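Local coordinates for D-ribose pyranase (Bacillus subtilis, PDB 1OGD), which probably interconverts the beta-pyran and beta-furan forms of D-ribose, acting in the cytoplasm as a homodecamer built from two pentamers, at residues A[14-26]-A[51-65]. Sequence-based numbering, arbitrary orientation.
Sequences ILADLGHTDKIVI and FQDTAAVLAEEMAVE. With RIP (beta-D-ribopyranose), chain H.
His20 carries CG anti to its backbone N (chi1 -166°), which turns the ring toward Glu65. Glu65 sets CG between its backbone N and carbonyl carbon and sends an otherwise extended chain out to meet the ring. His20 NE2 donates to Glu65 OE1 at 2.6 Å. The carboxylate oxygen lies in the ring plane, but the donor sits above the carboxylate plane, and the two planes are 78° apart. The other ring nitrogen, His20 ND1, donates to O5 of the beta-D-ribopyranose at 2.8 Å. The ring is thus gripped at both nitrogens, which fixes its rotation. Thr21 CG2 covers one ring face near the rim. His20 is inferred to be the proton donor of the active site. Glu65 therefore probably acts as a second-shell residue that holds the ring in position. A leucine in place of His20 would probably leave the Glu65 carboxylate without this partner and the sugar O5 without its ND1 donor. Asp28, His98 and Asn122 of a neighbouring subunit also bind this sugar, so the pocket lies between chains.

Behind this site the contact is apolar. Met62 SD meets Ile24 CD1 tip to tip at 3.6 Å. Leu18 CD1 reaches the same sulfur at 3.9 Å, its side chain nearly perpendicular to that of Met62. Leu15 fits one methyl against Glu61 CB and the other between Leu58 and Met62. Further along, Ile26 uses both branches: CD1 packs on Ala55 CA at 3.7 Å, and CG2 touches Phe51 CD1 at 3.9 Å.

Helix 51-61 covers strand 23-26, running nearly antiparallel to it at 155° and 10.0 Å between axes. Leu15 belongs to helix 9-17. Strand 23-27 lies in the mixed sheet between strands 110-113 and 123-127, and helix 78-87 packs against Phe51.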
loop_
_atom_site.group_PDB
_atom_site.type_symbol
_atom_site.label_atom_id
_atom_site.label_comp_id
_atom_site.label_asym_id
_atom_site.label_seq_id
_atom_site.Cartn_x
_atom_site.Cartn_y
_atom_site.Cartn_z
ATOM N N ILE A 14 15.890 13.912 2.726
ATOM C CA ILE A 14 16.061 13.749 4.166
ATOM C C ILE A 14 16.402 15.094 4.817
ATOM O O ILE A 14 15.822 15.464 5.841
ATOM C CB ILE A 14 17.196 12.732 4.501
ATOM C CG1 ILE A 14 16.815 11.329 4.017
ATOM C CG2 ILE A 14 17.441 12.692 6.009
ATOM C CD1 ILE A 14 15.517 10.817 4.617
ATOM N N LEU A 15 17.346 15.828 4.233
ATOM C CA LEU A 15 17.720 17.117 4.812
ATOM C C LEU A 15 16.542 18.080 4.854
ATOM O O LEU A 15 16.384 18.831 5.815
ATOM C CB LEU A 15 18.867 17.758 4.029
ATOM C CG LEU A 15 20.206 17.022 4.051
ATOM C CD1 LEU A 15 21.265 17.888 3.383
ATOM C CD2 LEU A 15 20.600 16.705 5.485
ATOM N N ALA A 16 15.710 18.037 3.818
ATOM C CA ALA A 16 14.544 18.910 3.708
ATOM C C ALA A 16 13.572 18.810 4.880
ATOM O O ALA A 16 12.925 19.800 5.247
ATOM C CB ALA A 16 13.808 18.623 2.409
ATOM N N ASP A 17 13.461 17.625 5.474
ATOM C CA ASP A 17 12.538 17.446 6.586
ATOM C C ASP A 17 13.167 17.614 7.955
ATOM O O ASP A 17 12.463 17.607 8.961
ATOM C CB ASP A 17 11.856 16.073 6.515
ATOM C CG ASP A 17 10.755 16.027 5.479
ATOM O OD1 ASP A 17 10.032 17.038 5.347
ATOM O OD2 ASP A 17 10.603 14.987 4.803
ATOM N N LEU A 18 14.485 17.774 8.003
ATOM C CA LEU A 18 15.160 17.925 9.284
ATOM C C LEU A 18 14.676 19.120 10.090
ATOM O O LEU A 18 14.535 20.229 9.576
ATOM C CB LEU A 18 16.678 18.033 9.095
ATOM C CG LEU A 18 17.427 16.759 8.711
ATOM C CD1 LEU A 18 18.903 17.079 8.528
ATOM C CD2 LEU A 18 17.233 15.704 9.788
ATOM N N GLY A 19 14.417 18.863 11.365
ATOM C CA GLY A 19 13.984 19.895 12.285
ATOM C C GLY A 19 14.993 19.882 13.416
ATOM O O GLY A 19 15.816 18.972 13.493
ATOM N N HIS A 20 14.938 20.868 14.299
ATOM C CA HIS A 20 15.881 20.933 15.408
ATOM C C HIS A 20 15.918 19.653 16.244
ATOM O O HIS A 20 14.895 19.213 16.762
ATOM C CB HIS A 20 15.540 22.116 16.319
ATOM C CG HIS A 20 16.630 22.467 17.282
ATOM N ND1 HIS A 20 16.425 23.283 18.373
ATOM C CD2 HIS A 20 17.941 22.122 17.310
ATOM C CE1 HIS A 20 17.561 23.425 19.033
ATOM N NE2 HIS A 20 18.496 22.732 18.409
ATOM N N THR A 21 17.116 19.089 16.375
ATOM C CA THR A 21 17.403 17.867 17.137
ATOM C C THR A 21 17.234 16.540 16.390
ATOM O O THR A 21 17.593 15.491 16.931
ATOM C CB THR A 21 16.609 17.775 18.489
ATOM O OG1 THR A 21 15.223 17.508 18.242
ATOM C CG2 THR A 21 16.753 19.065 19.282
ATOM N N ASP A 22 16.705 16.568 15.167
ATOM C CA ASP A 22 16.567 15.327 14.405
ATOM C C ASP A 22 17.972 14.790 14.159
ATOM O O ASP A 22 18.940 15.554 14.130
ATOM C CB ASP A 22 15.864 15.550 13.061
ATOM C CG ASP A 22 14.378 15.851 13.213
ATOM O OD1 ASP A 22 13.798 15.541 14.277
ATOM O OD2 ASP A 22 13.793 16.390 12.256
ATOM N N LYS A 23 18.079 13.478 13.972
ATOM C CA LYS A 23 19.375 12.843 13.778
ATOM C C LYS A 23 19.483 11.980 12.531
ATOM O O LYS A 23 18.510 11.349 12.105
ATOM C CB LYS A 23 19.696 11.968 14.992
ATOM C CG LYS A 23 19.596 12.688 16.328
ATOM C CD LYS A 23 19.637 11.701 17.480
ATOM C CE LYS A 23 19.513 12.399 18.830
ATOM N NZ LYS A 23 18.276 13.234 18.945
ATOM N N ILE A 24 20.670 11.976 11.935
ATOM C CA ILE A 24 20.941 11.130 10.785
ATOM C C ILE A 24 22.241 10.423 11.145
ATOM O O ILE A 24 23.016 10.920 11.964
ATOM C CB ILE A 24 21.121 11.913 9.458
ATOM C CG1 ILE A 24 22.338 12.826 9.528
ATOM C CG2 ILE A 24 19.858 12.705 9.140
ATOM C CD1 ILE A 24 22.654 13.472 8.194
ATOM N N VAL A 25 22.477 9.265 10.545
ATOM C CA VAL A 25 23.674 8.498 10.842
ATOM C C VAL A 25 24.528 8.288 9.601
ATOM O O VAL A 25 24.002 8.043 8.517
ATOM C CB VAL A 25 23.296 7.103 11.422
ATOM C CG1 VAL A 25 24.557 6.313 11.779
ATOM C CG2 VAL A 25 22.407 7.271 12.646
ATOM N N ILE A 26 25.842 8.421 9.756
ATOM C CA ILE A 26 26.771 8.167 8.661
ATOM C C ILE A 26 27.441 6.900 9.156
ATOM O O ILE A 26 27.979 6.873 10.262
ATOM C CB ILE A 26 27.819 9.281 8.502
ATOM C CG1 ILE A 26 27.126 10.596 8.135
ATOM C CG2 ILE A 26 28.795 8.906 7.393
ATOM C CD1 ILE A 26 28.046 11.806 8.157
ATOM N N PHE A 51 34.377 7.543 4.648
ATOM C CA PHE A 51 33.688 8.158 5.771
ATOM C C PHE A 51 33.964 9.659 5.812
ATOM O O PHE A 51 33.052 10.471 5.995
ATOM C CB PHE A 51 34.167 7.527 7.076
ATOM C CG PHE A 51 33.623 8.190 8.305
ATOM C CD1 PHE A 51 32.308 7.973 8.709
ATOM C CD2 PHE A 51 34.429 9.032 9.068
ATOM C CE1 PHE A 51 31.802 8.582 9.856
ATOM C CE2 PHE A 51 33.935 9.647 10.216
ATOM C CZ PHE A 51 32.618 9.423 10.614
ATOM N N GLN A 52 35.232 10.022 5.645
ATOM C CA GLN A 52 35.623 11.423 5.684
ATOM C C GLN A 52 34.947 12.239 4.599
ATOM O O GLN A 52 34.408 13.305 4.874
ATOM C CB GLN A 52 37.143 11.561 5.555
ATOM C CG GLN A 52 37.916 10.735 6.563
ATOM C CD GLN A 52 39.365 11.157 6.673
ATOM O OE1 GLN A 52 39.958 11.642 5.710
ATOM N NE2 GLN A 52 39.948 10.958 7.851
ATOM N N ASP A 53 34.972 11.745 3.368
ATOM C CA ASP A 53 34.351 12.472 2.272
ATOM C C ASP A 53 32.865 12.681 2.489
ATOM O O ASP A 53 32.345 13.771 2.247
ATOM C CB ASP A 53 34.580 11.751 0.947
ATOM C CG ASP A 53 36.034 11.771 0.527
ATOM O OD1 ASP A 53 36.719 12.774 0.822
ATOM O OD2 ASP A 53 36.490 10.798 -0.106
ATOM N N THR A 54 32.178 11.645 2.955
ATOM C CA THR A 54 30.747 11.759 3.186
ATOM C C THR A 54 30.444 12.743 4.315
ATOM O O THR A 54 29.571 13.597 4.185
ATOM C CB THR A 54 30.140 10.380 3.506
ATOM O OG1 THR A 54 30.455 9.475 2.439
ATOM C CG2 THR A 54 28.624 10.476 3.634
ATOM N N ALA A 55 31.170 12.627 5.419
ATOM C CA ALA A 55 30.970 13.516 6.553
ATOM C C ALA A 55 31.233 14.979 6.170
ATOM O O ALA A 55 30.546 15.889 6.644
ATOM C CB ALA A 55 31.884 13.095 7.708
ATOM N N ALA A 56 32.220 15.203 5.306
ATOM C CA ALA A 56 32.557 16.559 4.882
ATOM C C ALA A 56 31.411 17.210 4.109
ATOM O O ALA A 56 31.076 18.373 4.344
ATOM C CB ALA A 56 33.814 16.537 4.030
ATOM N N VAL A 57 30.816 16.462 3.183
ATOM C CA VAL A 57 29.705 16.984 2.397
ATOM C C VAL A 57 28.511 17.301 3.292
ATOM O O VAL A 57 27.900 18.366 3.172
ATOM C CB VAL A 57 29.260 15.982 1.310
ATOM C CG1 VAL A 57 28.013 16.502 0.604
ATOM C CG2 VAL A 57 30.376 15.781 0.300
ATOM N N LEU A 58 28.178 16.381 4.193
ATOM C CA LEU A 58 27.048 16.596 5.091
ATOM C C LEU A 58 27.266 17.818 5.979
ATOM O O LEU A 58 26.335 18.580 6.245
ATOM C CB LEU A 58 26.804 15.357 5.963
ATOM C CG LEU A 58 25.743 14.349 5.483
ATOM C CD1 LEU A 58 24.438 15.082 5.204
ATOM C CD2 LEU A 58 26.199 13.641 4.234
ATOM N N ALA A 59 28.504 18.003 6.426
ATOM C CA ALA A 59 28.850 19.124 7.287
ATOM C C ALA A 59 28.522 20.474 6.649
ATOM O O ALA A 59 28.061 21.389 7.326
ATOM C CB ALA A 59 30.343 19.062 7.650
ATOM N N GLU A 60 28.748 20.596 5.348
ATOM C CA GLU A 60 28.481 21.859 4.669
ATOM C C GLU A 60 27.057 22.044 4.154
ATOM O O GLU A 60 26.703 23.135 3.711
ATOM C CB GLU A 60 29.458 22.054 3.511
ATOM C CG GLU A 60 29.345 21.032 2.410
ATOM C CD GLU A 60 30.217 21.381 1.216
ATOM O OE1 GLU A 60 29.997 22.462 0.621
ATOM O OE2 GLU A 60 31.120 20.580 0.874
ATOM N N GLU A 61 26.242 20.995 4.207
ATOM C CA GLU A 61 24.864 21.090 3.727
ATOM C C GLU A 61 23.863 21.012 4.862
ATOM O O GLU A 61 22.673 21.255 4.674
ATOM C CB GLU A 61 24.564 19.968 2.735
ATOM C CG GLU A 61 25.380 19.999 1.463
ATOM C CD GLU A 61 25.278 21.324 0.737
ATOM O OE1 GLU A 61 24.282 22.057 0.947
ATOM O OE2 GLU A 61 26.196 21.625 -0.053
ATOM N N MET A 62 24.356 20.688 6.048
ATOM C CA MET A 62 23.504 20.537 7.213
ATOM C C MET A 62 24.051 21.276 8.425
ATOM O O MET A 62 25.244 21.208 8.708
ATOM C CB MET A 62 23.394 19.046 7.535
ATOM C CG MET A 62 22.594 18.695 8.760
ATOM S SD MET A 62 22.728 16.920 9.112
ATOM C CE MET A 62 22.265 16.923 10.792
ATOM N N ALA A 63 23.176 21.977 9.136
ATOM C CA ALA A 63 23.575 22.682 10.344
ATOM C C ALA A 63 23.605 21.656 11.484
ATOM O O ALA A 63 22.561 21.171 11.926
ATOM C CB ALA A 63 22.581 23.789 10.661
ATOM N N VAL A 64 24.805 21.327 11.953
ATOM C CA VAL A 64 24.979 20.352 13.026
ATOM C C VAL A 64 25.277 21.018 14.367
ATOM O O VAL A 64 26.197 21.832 14.463
ATOM C CB VAL A 64 26.137 19.391 12.696
ATOM C CG1 VAL A 64 26.256 18.330 13.775
ATOM C CG2 VAL A 64 25.917 18.760 11.316
ATOM N N GLU A 65 24.508 20.679 15.401
ATOM C CA GLU A 65 24.746 21.259 16.721
ATOM C C GLU A 65 25.429 20.287 17.675
ATOM O O GLU A 65 25.913 20.687 18.732
ATOM C CB GLU A 65 23.443 21.753 17.359
ATOM C CG GLU A 65 22.392 20.684 17.599
ATOM C CD GLU A 65 21.281 21.155 18.528
ATOM O OE1 GLU A 65 21.040 22.381 18.600
ATOM O OE2 GLU A 65 20.640 20.299 19.178
HETATM C C1 RIP H . 12.959 24.308 17.534
HETATM C C2 RIP H . 11.937 25.362 17.191
HETATM C C3 RIP H . 11.814 26.349 18.339
HETATM C C4 RIP H . 13.138 26.968 18.763
HETATM C C5 RIP H . 14.102 25.828 19.083
HETATM O O1 RIP H . 12.488 23.455 18.557
HETATM O O2 RIP H . 12.365 26.003 16.012
HETATM O O3 RIP H . 10.882 27.353 18.027
HETATM O O4 RIP H . 13.690 27.746 17.723
HETATM O O5 RIP H . 14.211 24.873 18.006
#